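Local coordinates for protein fiber (Human adenovirus 26, PDB 6FJN) that forms the trimeric knob domain at the end of the adenovirus fiber, the capsid protein that attaches the virus to host-cell receptors, at residues Ser62-Glu67 / Leu72-Leu77; Leu26-Cys31 / Asp80-Arg85; Asn145-Asn150 / Ser155-Phe160. All coordinates share one frame; numbering follows the deposited sequence.

Contact 1 of 3, residues Ser62-Glu67 / Leu72-Leu77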
loop_
_atom_site.group_PDB
_atom_site.type_symbol
_atom_site.label_atom_id
_atom_site.label_comp_id
_atom_site.label_asym_id
_atom_site.label_seq_id
_atom_site.Cartn_x
_atom_site.Cartn_y
_atom_site.Cartn_z
ATOM N N SER A 62 13.581 -14.265 -7.723
ATOM C CA SER A 62 13.961 -14.686 -6.388
ATOM C C SER A 62 15.128 -13.881 -5.828
ATOM O O SER A 62 16.189 -13.818 -6.455
ATOM C CB SER A 62 14.426 -16.119 -6.395
ATOM O OG SER A 62 13.334 -16.955 -6.765
ATOM N N LEU A 63 14.931 -13.283 -4.646
ATOM C CA LEU A 63 16.014 -12.686 -3.859
ATOM C C LEU A 63 16.231 -13.600 -2.659
ATOM O O LEU A 63 15.339 -13.749 -1.814
ATOM C CB LEU A 63 15.694 -11.278 -3.399
ATOM C CG LEU A 63 15.779 -10.169 -4.459
ATOM C CD1 LEU A 63 14.865 -10.348 -5.658
ATOM C CD2 LEU A 63 15.560 -8.826 -3.810
ATOM N N LEU A 64 17.402 -14.226 -2.614
ATOM C CA LEU A 64 17.764 -15.133 -1.529
ATOM C C LEU A 64 18.851 -14.463 -0.716
ATOM O O LEU A 64 19.777 -13.870 -1.299
ATOM C CB LEU A 64 18.347 -16.413 -2.129
ATOM C CG LEU A 64 17.483 -17.102 -3.189
ATOM C CD1 LEU A 64 18.216 -18.361 -3.697
ATOM C CD2 LEU A 64 16.119 -17.466 -2.663
ATOM N N PHE A 65 18.755 -14.529 0.621
ATOM C CA PHE A 65 19.704 -13.836 1.475
ATOM C C PHE A 65 20.328 -14.800 2.455
ATOM O O PHE A 65 19.656 -15.755 2.944
ATOM C CB PHE A 65 19.043 -12.702 2.258
ATOM C CG PHE A 65 18.343 -11.679 1.393
ATOM C CD1 PHE A 65 19.054 -10.595 0.854
ATOM C CD2 PHE A 65 16.990 -11.812 1.098
ATOM C CE1 PHE A 65 18.424 -9.653 0.074
ATOM C CE2 PHE A 65 16.349 -10.826 0.331
ATOM C CZ PHE A 65 17.076 -9.783 -0.177
ATOM N N ASP A 66 21.570 -14.508 2.825
ATOM C CA ASP A 66 22.244 -15.272 3.878
ATOM C C ASP A 66 21.880 -14.740 5.248
ATOM O O ASP A 66 21.055 -13.839 5.404
ATOM C CB ASP A 66 23.756 -15.284 3.584
ATOM C CG ASP A 66 24.448 -13.959 3.707
ATOM O OD1 ASP A 66 23.943 -13.076 4.450
ATOM O OD2 ASP A 66 25.522 -13.792 3.070
ATOM N N GLU A 67 22.589 -15.308 6.256
ATOM C CA GLU A 67 22.414 -14.999 7.702
ATOM C C GLU A 67 22.669 -13.535 8.061
ATOM O O GLU A 67 22.263 -13.041 9.108
ATOM C CB GLU A 67 23.345 -15.889 8.538
ATOM C CG GLU A 67 22.767 -17.270 8.738
ATOM C CD GLU A 67 21.600 -17.268 9.715
ATOM O OE1 GLU A 67 20.672 -18.092 9.553
ATOM O OE2 GLU A 67 21.555 -16.414 10.627
ATOM N N LEU A 72 22.454 -13.665 -1.961
ATOM C CA LEU A 72 23.207 -14.785 -2.526
ATOM C C LEU A 72 23.370 -14.642 -4.021
ATOM O O LEU A 72 22.457 -14.208 -4.705
ATOM C CB LEU A 72 22.488 -16.144 -2.340
ATOM C CG LEU A 72 22.046 -16.633 -1.008
ATOM C CD1 LEU A 72 21.692 -18.113 -1.019
ATOM C CD2 LEU A 72 23.068 -16.166 -0.086
ATOM N N PRO A 73 24.513 -15.065 -4.574
ATOM C CA PRO A 73 24.735 -14.998 -6.025
ATOM C C PRO A 73 23.741 -15.833 -6.821
ATOM O O PRO A 73 23.434 -15.490 -7.987
ATOM C CB PRO A 73 26.163 -15.531 -6.206
ATOM C CG PRO A 73 26.659 -15.841 -4.934
ATOM C CD PRO A 73 25.713 -15.529 -3.838
ATOM N N SER A 74 23.144 -16.864 -6.260
ATOM C CA SER A 74 22.169 -17.646 -7.003
ATOM C C SER A 74 20.830 -16.986 -7.162
ATOM O O SER A 74 19.945 -17.516 -7.844
ATOM C CB SER A 74 22.050 -18.972 -6.309
ATOM O OG SER A 74 21.675 -18.769 -4.979
ATOM N N SER A 75 20.655 -15.784 -6.611
ATOM C CA SER A 75 19.434 -14.988 -6.808
ATOM C C SER A 75 19.253 -14.568 -8.263
ATOM O O SER A 75 20.199 -14.525 -9.018
ATOM C CB SER A 75 19.506 -13.740 -5.954
ATOM O OG SER A 75 19.603 -14.054 -4.562
ATOM N N SER A 76 18.007 -14.231 -8.582
ATOM C CA SER A 76 17.690 -13.687 -9.901
ATOM C C SER A 76 18.296 -12.318 -10.140
ATOM O O SER A 76 18.602 -11.942 -11.281
ATOM C CB SER A 76 16.176 -13.494 -10.044
ATOM O OG SER A 76 15.473 -14.702 -9.784
ATOM N N LEU A 77 18.398 -11.559 -9.075
ATOM C CA LEU A 77 18.955 -10.189 -9.054
ATOM C C LEU A 77 20.454 -10.247 -8.869
ATOM O O LEU A 77 20.937 -10.969 -7.984
ATOM C CB LEU A 77 18.324 -9.439 -7.885
ATOM C CG LEU A 77 18.828 -8.028 -7.603
ATOM C CD1 LEU A 77 18.565 -7.086 -8.769
ATOM C CD2 LEU A 77 18.244 -7.481 -6.313
#

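Contact 2 of 3, residues Leu26-Cys31 / Asp80-Arg85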
loop_
_atom_site.group_PDB
_atom_site.type_symbol
_atom_site.label_atom_id
_atom_site.label_comp_id
_atom_site.label_asym_id
_atom_site.label_seq_id
_atom_site.Cartn_x
_atom_site.Cartn_y
_atom_site.Cartn_z
ATOM N N LEU A 26 13.707 -2.030 -7.270
ATOM C CA LEU A 26 13.275 -2.421 -5.938
ATOM C C LEU A 26 13.906 -1.490 -4.931
ATOM O O LEU A 26 15.134 -1.341 -4.924
ATOM C CB LEU A 26 13.632 -3.887 -5.622
ATOM C CG LEU A 26 13.248 -4.363 -4.223
ATOM C CD1 LEU A 26 11.772 -4.339 -4.005
ATOM C CD2 LEU A 26 13.831 -5.766 -4.022
ATOM N N THR A 27 13.081 -0.942 -4.036
ATOM C CA THR A 27 13.537 -0.098 -2.955
ATOM C C THR A 27 12.917 -0.593 -1.671
ATOM O O THR A 27 11.684 -0.771 -1.604
ATOM C CB THR A 27 13.092 1.355 -3.224
ATOM O OG1 THR A 27 13.568 1.785 -4.500
ATOM C CG2 THR A 27 13.615 2.337 -2.192
ATOM N N LEU A 28 13.756 -0.816 -0.662
ATOM C CA LEU A 28 13.325 -1.268 0.651
ATOM C C LEU A 28 13.744 -0.186 1.641
ATOM O O LEU A 28 14.952 0.044 1.846
ATOM C CB LEU A 28 13.985 -2.595 0.992
ATOM C CG LEU A 28 13.743 -3.756 0.057
ATOM C CD1 LEU A 28 14.522 -4.976 0.528
ATOM C CD2 LEU A 28 12.276 -4.073 -0.117
ATOM N N THR A 29 12.762 0.492 2.254
ATOM C CA THR A 29 13.041 1.562 3.187
ATOM C C THR A 29 12.642 1.122 4.590
ATOM O O THR A 29 11.471 0.749 4.819
ATOM C CB THR A 29 12.290 2.831 2.799
ATOM O OG1 THR A 29 12.721 3.247 1.484
ATOM C CG2 THR A 29 12.536 3.926 3.841
ATOM N N LYS A 30 13.582 1.125 5.499
ATOM C CA LYS A 30 13.335 0.705 6.861
ATOM C C LYS A 30 12.516 1.764 7.588
ATOM O O LYS A 30 12.937 2.917 7.736
ATOM C CB LYS A 30 14.689 0.503 7.524
ATOM C CG LYS A 30 14.752 0.196 8.976
ATOM C CD LYS A 30 14.109 -1.109 9.247
ATOM C CE LYS A 30 14.627 -1.608 10.619
ATOM N NZ LYS A 30 13.993 -2.886 11.005
ATOM N N CYS A 31 11.346 1.334 8.107
ATOM C CA CYS A 31 10.468 2.111 8.931
ATOM C C CYS A 31 10.254 1.377 10.276
ATOM O O CYS A 31 9.188 0.754 10.478
ATOM C CB CYS A 31 9.138 2.350 8.235
ATOM S SG CYS A 31 9.265 3.223 6.656
ATOM N N ASP A 80 25.646 -6.652 -8.062
ATOM C CA ASP A 80 26.479 -5.488 -8.363
ATOM C C ASP A 80 25.960 -4.065 -7.964
ATOM O O ASP A 80 26.780 -3.260 -7.417
ATOM C CB ASP A 80 26.780 -5.438 -9.860
ATOM C CG ASP A 80 27.519 -6.650 -10.340
ATOM O OD1 ASP A 80 28.085 -7.371 -9.518
ATOM O OD2 ASP A 80 27.493 -6.907 -11.541
ATOM N N TYR A 81 24.679 -3.774 -8.158
ATOM C CA TYR A 81 24.127 -2.456 -7.816
ATOM C C TYR A 81 22.968 -2.604 -6.818
ATOM O O TYR A 81 21.988 -1.810 -6.853
ATOM C CB TYR A 81 23.717 -1.730 -9.118
ATOM C CG TYR A 81 24.950 -1.417 -9.922
ATOM C CD1 TYR A 81 25.812 -0.394 -9.537
ATOM C CD2 TYR A 81 25.324 -2.208 -11.022
ATOM C CE1 TYR A 81 26.958 -0.121 -10.260
ATOM C CE2 TYR A 81 26.481 -1.949 -11.744
ATOM C CZ TYR A 81 27.293 -0.914 -11.355
ATOM O OH TYR A 81 28.435 -0.662 -12.071
ATOM N N TRP A 82 22.977 -3.701 -6.023
ATOM C CA TRP A 82 22.025 -3.929 -4.915
ATOM C C TRP A 82 22.797 -3.616 -3.686
ATOM O O TRP A 82 23.767 -4.332 -3.327
ATOM C CB TRP A 82 21.580 -5.378 -4.816
ATOM C CG TRP A 82 20.755 -5.646 -3.564
ATOM C CD1 TRP A 82 21.146 -6.359 -2.468
ATOM C CD2 TRP A 82 19.437 -5.181 -3.305
ATOM N NE1 TRP A 82 20.137 -6.385 -1.550
ATOM C CE2 TRP A 82 19.061 -5.685 -2.036
ATOM C CE3 TRP A 82 18.498 -4.430 -4.031
ATOM C CZ2 TRP A 82 17.810 -5.434 -1.495
ATOM C CZ3 TRP A 82 17.258 -4.184 -3.471
ATOM C CH2 TRP A 82 16.939 -4.675 -2.218
ATOM N N ASN A 83 22.501 -2.484 -3.088
ATOM C CA ASN A 83 23.185 -2.100 -1.859
ATOM C C ASN A 83 22.466 -0.897 -1.214
ATOM O O ASN A 83 21.386 -0.460 -1.659
ATOM C CB ASN A 83 24.688 -1.883 -2.024
ATOM C CG ASN A 83 25.401 -1.822 -0.671
ATOM O OD1 ASN A 83 25.765 -0.759 -0.252
ATOM N ND2 ASN A 83 25.338 -2.914 0.110
ATOM N N TYR A 84 23.017 -0.461 -0.081
ATOM C CA TYR A 84 22.530 0.712 0.593
ATOM C C TYR A 84 22.575 1.940 -0.289
ATOM O O TYR A 84 23.572 2.098 -1.038
ATOM C CB TYR A 84 23.338 0.906 1.871
ATOM C CG TYR A 84 22.995 -0.062 2.964
ATOM C CD1 TYR A 84 21.863 0.149 3.719
ATOM C CD2 TYR A 84 23.766 -1.202 3.251
ATOM C CE1 TYR A 84 21.496 -0.722 4.746
ATOM C CE2 TYR A 84 23.405 -2.079 4.295
ATOM C CZ TYR A 84 22.278 -1.830 5.046
ATOM O OH TYR A 84 21.894 -2.681 6.078
ATOM N N ARG A 85 21.596 2.836 -0.180
ATOM C CA ARG A 85 21.493 4.059 -1.014
ATOM C C ARG A 85 22.642 5.024 -0.664
ATOM O O ARG A 85 23.073 5.121 0.505
ATOM C CB ARG A 85 20.113 4.792 -0.904
ATOM C CG ARG A 85 19.993 6.119 -1.692
ATOM C CD ARG A 85 18.605 6.772 -1.849
ATOM N NE ARG A 85 18.641 7.878 -2.834
ATOM C CZ ARG A 85 17.671 8.757 -3.121
ATOM N NH1 ARG A 85 16.519 8.756 -2.480
ATOM N NH2 ARG A 85 17.876 9.698 -4.055
#

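Contact 3 of 3, residues Asn145-Asn150 / Ser155-Phe160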
loop_
_atom_site.group_PDB
_atom_site.type_symbol
_atom_site.label_atom_id
_atom_site.label_comp_id
_atom_site.label_asym_id
_atom_site.label_seq_id
_atom_site.Cartn_x
_atom_site.Cartn_y
_atom_site.Cartn_z
ATOM N N ASN A 145 10.289 -15.466 2.893
ATOM C CA ASN A 145 10.952 -16.598 3.554
ATOM C C ASN A 145 10.435 -17.963 3.146
ATOM O O ASN A 145 10.569 -18.920 3.878
ATOM C CB ASN A 145 10.969 -16.449 5.079
ATOM C CG ASN A 145 11.686 -15.221 5.553
ATOM O OD1 ASN A 145 11.364 -14.728 6.701
ATOM N ND2 ASN A 145 12.605 -14.697 4.823
ATOM N N GLN A 146 9.870 -18.057 1.939
ATOM C CA GLN A 146 9.326 -19.332 1.477
ATOM C C GLN A 146 10.300 -20.140 0.644
ATOM O O GLN A 146 10.010 -21.289 0.323
ATOM C CB GLN A 146 7.991 -19.137 0.750
ATOM C CG GLN A 146 6.943 -18.458 1.642
ATOM C CD GLN A 146 6.801 -19.176 2.962
ATOM O OE1 GLN A 146 6.391 -20.354 2.997
ATOM N NE2 GLN A 146 7.252 -18.579 4.025
ATOM N N GLU A 147 11.479 -19.610 0.321
ATOM C CA GLU A 147 12.490 -20.351 -0.385
ATOM C C GLU A 147 13.394 -21.096 0.583
ATOM O O GLU A 147 13.698 -20.632 1.656
ATOM C CB GLU A 147 13.353 -19.426 -1.230
ATOM C CG GLU A 147 12.527 -18.659 -2.279
ATOM C CD GLU A 147 11.801 -19.583 -3.227
ATOM O OE1 GLU A 147 12.476 -20.416 -3.884
ATOM O OE2 GLU A 147 10.584 -19.448 -3.417
ATOM N N THR A 148 13.845 -22.265 0.135
ATOM C CA THR A 148 14.924 -22.984 0.804
ATOM C C THR A 148 16.186 -23.155 -0.124
ATOM O O THR A 148 17.212 -23.638 0.377
ATOM C CB THR A 148 14.431 -24.354 1.268
ATOM O OG1 THR A 148 13.855 -25.001 0.145
ATOM C CG2 THR A 148 13.375 -24.183 2.343
ATOM N N GLU A 149 16.095 -22.713 -1.396
ATOM C CA GLU A 149 17.168 -22.819 -2.440
ATOM C C GLU A 149 18.494 -22.438 -1.771
ATOM O O GLU A 149 18.597 -21.376 -1.103
ATOM C CB GLU A 149 16.861 -21.904 -3.676
ATOM C CG GLU A 149 17.841 -22.026 -4.859
ATOM C CD GLU A 149 17.533 -21.235 -6.133
ATOM O OE1 GLU A 149 16.547 -20.485 -6.235
ATOM O OE2 GLU A 149 18.348 -21.351 -7.091
ATOM N N ASN A 150 19.514 -23.272 -1.962
ATOM C CA ASN A 150 20.891 -22.912 -1.668
ATOM C C ASN A 150 21.223 -22.481 -0.231
ATOM O O ASN A 150 22.121 -21.693 0.027
ATOM C CB ASN A 150 21.376 -21.912 -2.736
ATOM C CG ASN A 150 21.555 -22.575 -4.142
ATOM O OD1 ASN A 150 21.508 -23.793 -4.289
ATOM N ND2 ASN A 150 21.757 -21.767 -5.140
ATOM N N SER A 155 14.254 -14.962 2.337
ATOM C CA SER A 155 14.006 -14.765 0.912
ATOM C C SER A 155 12.868 -13.772 0.732
ATOM O O SER A 155 11.948 -13.656 1.571
ATOM C CB SER A 155 13.664 -16.061 0.198
ATOM O OG SER A 155 12.513 -16.709 0.717
ATOM N N ILE A 156 12.916 -13.085 -0.414
ATOM C CA ILE A 156 11.769 -12.308 -0.920
ATOM C C ILE A 156 11.643 -12.670 -2.362
ATOM O O ILE A 156 12.620 -12.556 -3.125
ATOM C CB ILE A 156 11.964 -10.772 -0.779
ATOM C CG1 ILE A 156 12.291 -10.368 0.668
ATOM C CG2 ILE A 156 10.746 -10.044 -1.319
ATOM C CD1 ILE A 156 12.687 -8.917 0.848
ATOM N N THR A 157 10.463 -13.146 -2.776
ATOM C CA THR A 157 10.258 -13.444 -4.189
ATOM C C THR A 157 9.092 -12.633 -4.719
ATOM O O THR A 157 8.126 -12.315 -3.992
ATOM C CB THR A 157 10.060 -14.943 -4.451
ATOM O OG1 THR A 157 8.823 -15.381 -3.878
ATOM C CG2 THR A 157 11.217 -15.754 -3.879
ATOM N N PHE A 158 9.178 -12.294 -5.996
ATOM C CA PHE A 158 8.148 -11.551 -6.721
ATOM C C PHE A 158 7.746 -12.388 -7.894
ATOM O O PHE A 158 8.582 -12.616 -8.794
ATOM C CB PHE A 158 8.702 -10.199 -7.213
ATOM C CG PHE A 158 9.316 -9.358 -6.144
ATOM C CD1 PHE A 158 8.557 -8.477 -5.382
ATOM C CD2 PHE A 158 10.676 -9.423 -5.880
ATOM C CE1 PHE A 158 9.106 -7.718 -4.368
ATOM C CE2 PHE A 158 11.225 -8.690 -4.864
ATOM C CZ PHE A 158 10.448 -7.838 -4.107
ATOM N N THR A 159 6.496 -12.856 -7.916
ATOM C CA THR A 159 5.999 -13.617 -9.042
ATOM C C THR A 159 4.953 -12.790 -9.744
ATOM O O THR A 159 4.117 -12.109 -9.107
ATOM C CB THR A 159 5.388 -14.941 -8.554
ATOM O OG1 THR A 159 6.387 -15.704 -7.859
ATOM C CG2 THR A 159 4.872 -15.811 -9.692
ATOM N N PHE A 160 4.973 -12.852 -11.072
ATOM C CA PHE A 160 4.007 -12.164 -11.905
ATOM C C PHE A 160 3.288 -13.225 -12.719
ATOM O O PHE A 160 3.968 -14.053 -13.392
ATOM C CB PHE A 160 4.725 -11.161 -12.806
ATOM C CG PHE A 160 5.430 -10.079 -12.031
ATOM C CD1 PHE A 160 6.718 -10.290 -11.561
ATOM C CD2 PHE A 160 4.772 -8.913 -11.666
ATOM C CE1 PHE A 160 7.341 -9.357 -10.789
ATOM C CE2 PHE A 160 5.418 -7.946 -10.905
ATOM C CZ PHE A 160 6.683 -8.188 -10.460
HETATM O O HOH W 1 10.049 -16.155 -0.320
HETATM O O HOH W 2 8.963 -17.626 -2.378
HETATM O O HOH W 3 14.025 -18.239 3.142
#

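Contact 1 of 3, residues Ser62-Glu67 / Leu72-Leu77
The backbones of Ser62-Phe65 and Leu72-Ser76 run antiparallel, with Leu63 and Ser75 5.1 Å apart between their CA atoms. Four hydrogen bonds join them, two of which replace a main-chain partner with a serine hydroxyl. Ser62 is gripped twice. Its N donates to Ser76 OG at 2.8 Å, nearly straight at 173°. Its O accepts from Ser76 N, also at 2.8 Å. One step along, Leu64 N donates to Ser75 OG at 2.9 Å, and Leu72 N closes the row on Leu64 O at 2.8 Å. Ser75 OG also donates to Leu72 O, which takes Ser75 N as well. The hydroxyl thus bridges the strand and the type I beta turn Leu72-Ser75. Ser75 holds OG beside its own backbone N (chi1 -61°), where it faces both partners.

Packing contacts flank these bonds. Leu72 CG lies 3.9 Å from Leu64 CB, while its CD2 branch reaches the backbone N and CB of Asp66. Leu64 CD1 extends alongside Ser74 OG. At the other end, Leu63 CD2 meets Leu77 CD2 at 3.9 Å, the two side chains crossing obliquely. The carboxylate of Asp66 turns to its own loop, where OD1 accepts from the backbone N of Asn68 and Ile70.

Strand 58-65 is the outermost strand of its four-stranded sheet within the chain. The backbones of Leu63 and Phe65 bond to Ile156 and Tyr154 of strand 154-161 on one side, leaving Ser62 and Leu64 to bond to the returning chain on the other. In the knob beta-sandwich this is strand D, with the start of the long DG loop folded back along its edge through a beta turn.

Contact 2 of 3, residues Leu26-Cys31 / Asp80-Arg85
Trp82, in the DG loop just before strand 83-86, reaches into the apolar interior of the knob beta-sandwich, where it meets Leu26 and Leu28 of strand 22-31. The contact is made by the six-membered part of the indole. Leu28 CD1 comes in the ring plane to the edge, 3.7 Å from Trp82 CH2. The two side chains cross at about a right angle. Leu26 approaches obliquely, its CD2 being 3.8 Å from both CH2 and CZ3 of Trp82.

The backbones stay well apart here, with 8.9 Å between the CA atoms of Leu26 and Trp82. Strand 3-5 lies between strands 22-31 and 83-86 in the sheet, so the indole spans a gap that main-chain pairing cannot. Trp82 turns CG away from its backbone N (chi1 172°), which swings the ring in toward the leucines. Leu4 and Phe65 also pack on it.

Farther along strand 22-31, Lys30 belongs to an L-glutamate site observed in this protein. In this structure its NZ forms a salt bridge with Glu184. Cys31 packs against Cys31 of both other subunits of the trimer.

Contact 3 of 3, residues Asn145-Asn150 / Ser155-Phe160
Glu147 lies over Ser155 and Thr157, on strand 154-161. Its CB sits 3.4 Å from Ser155 OG and also touches Leu64 of the adjacent strand. CG passes 3.6 Å from Thr157 CG2, and the carboxyl carbon follows beside the same methyl. The chain bends at chi2 (-59°), which lays the acid along the strand toward Thr157. At the tip, OE2 accepts from water 2 at 2.7 Å, and that water lies 2.7 Å from Thr157 OG1. OE2 also forms a salt bridge with Lys60.

The backbone of the HI loop is held at Ser155. Asn145 N donates to Ser155 O at 2.8 Å and 171°. Glu147 N donates to Ser155 OG at 3.1 Å. The hydroxyl stands between the backbone N and carbonyl carbon of its own residue and faces the loop. It bonds to two waters besides: water 1, which accepts from Gln146 N, and water 3, which donates to Glu147 O.

One buried serine therefore fixes the first residues of the HI loop both directly and through water. The glutamate combines an aliphatic stem packed on the sheet with a charged tip, whose ionised form Lys60 probably stabilises.

Contacts 2 and 3 are buried and contact 1 partly so. Contact 2 is the wholly apolar one, a ring and two leucines joining strand 22-31 of the six-stranded sheet to the loop leading into strand 83-86. Contacts 1 and 3 are more polar and belong to loops that close on the four-stranded sheet. They share adjacent strands: Leu63 N probably bonds to Ile156 O, and Ser74 OG probably bonds to Asn150 ND2. Serine hydroxyls serve both, but contact 3 adds water. Leu63 on Leu26 and Leu26 on Phe158 pack sheet against sheet, while Leu77 meets Trp82 within the DG loop. Contact 1 thus touches both of the others.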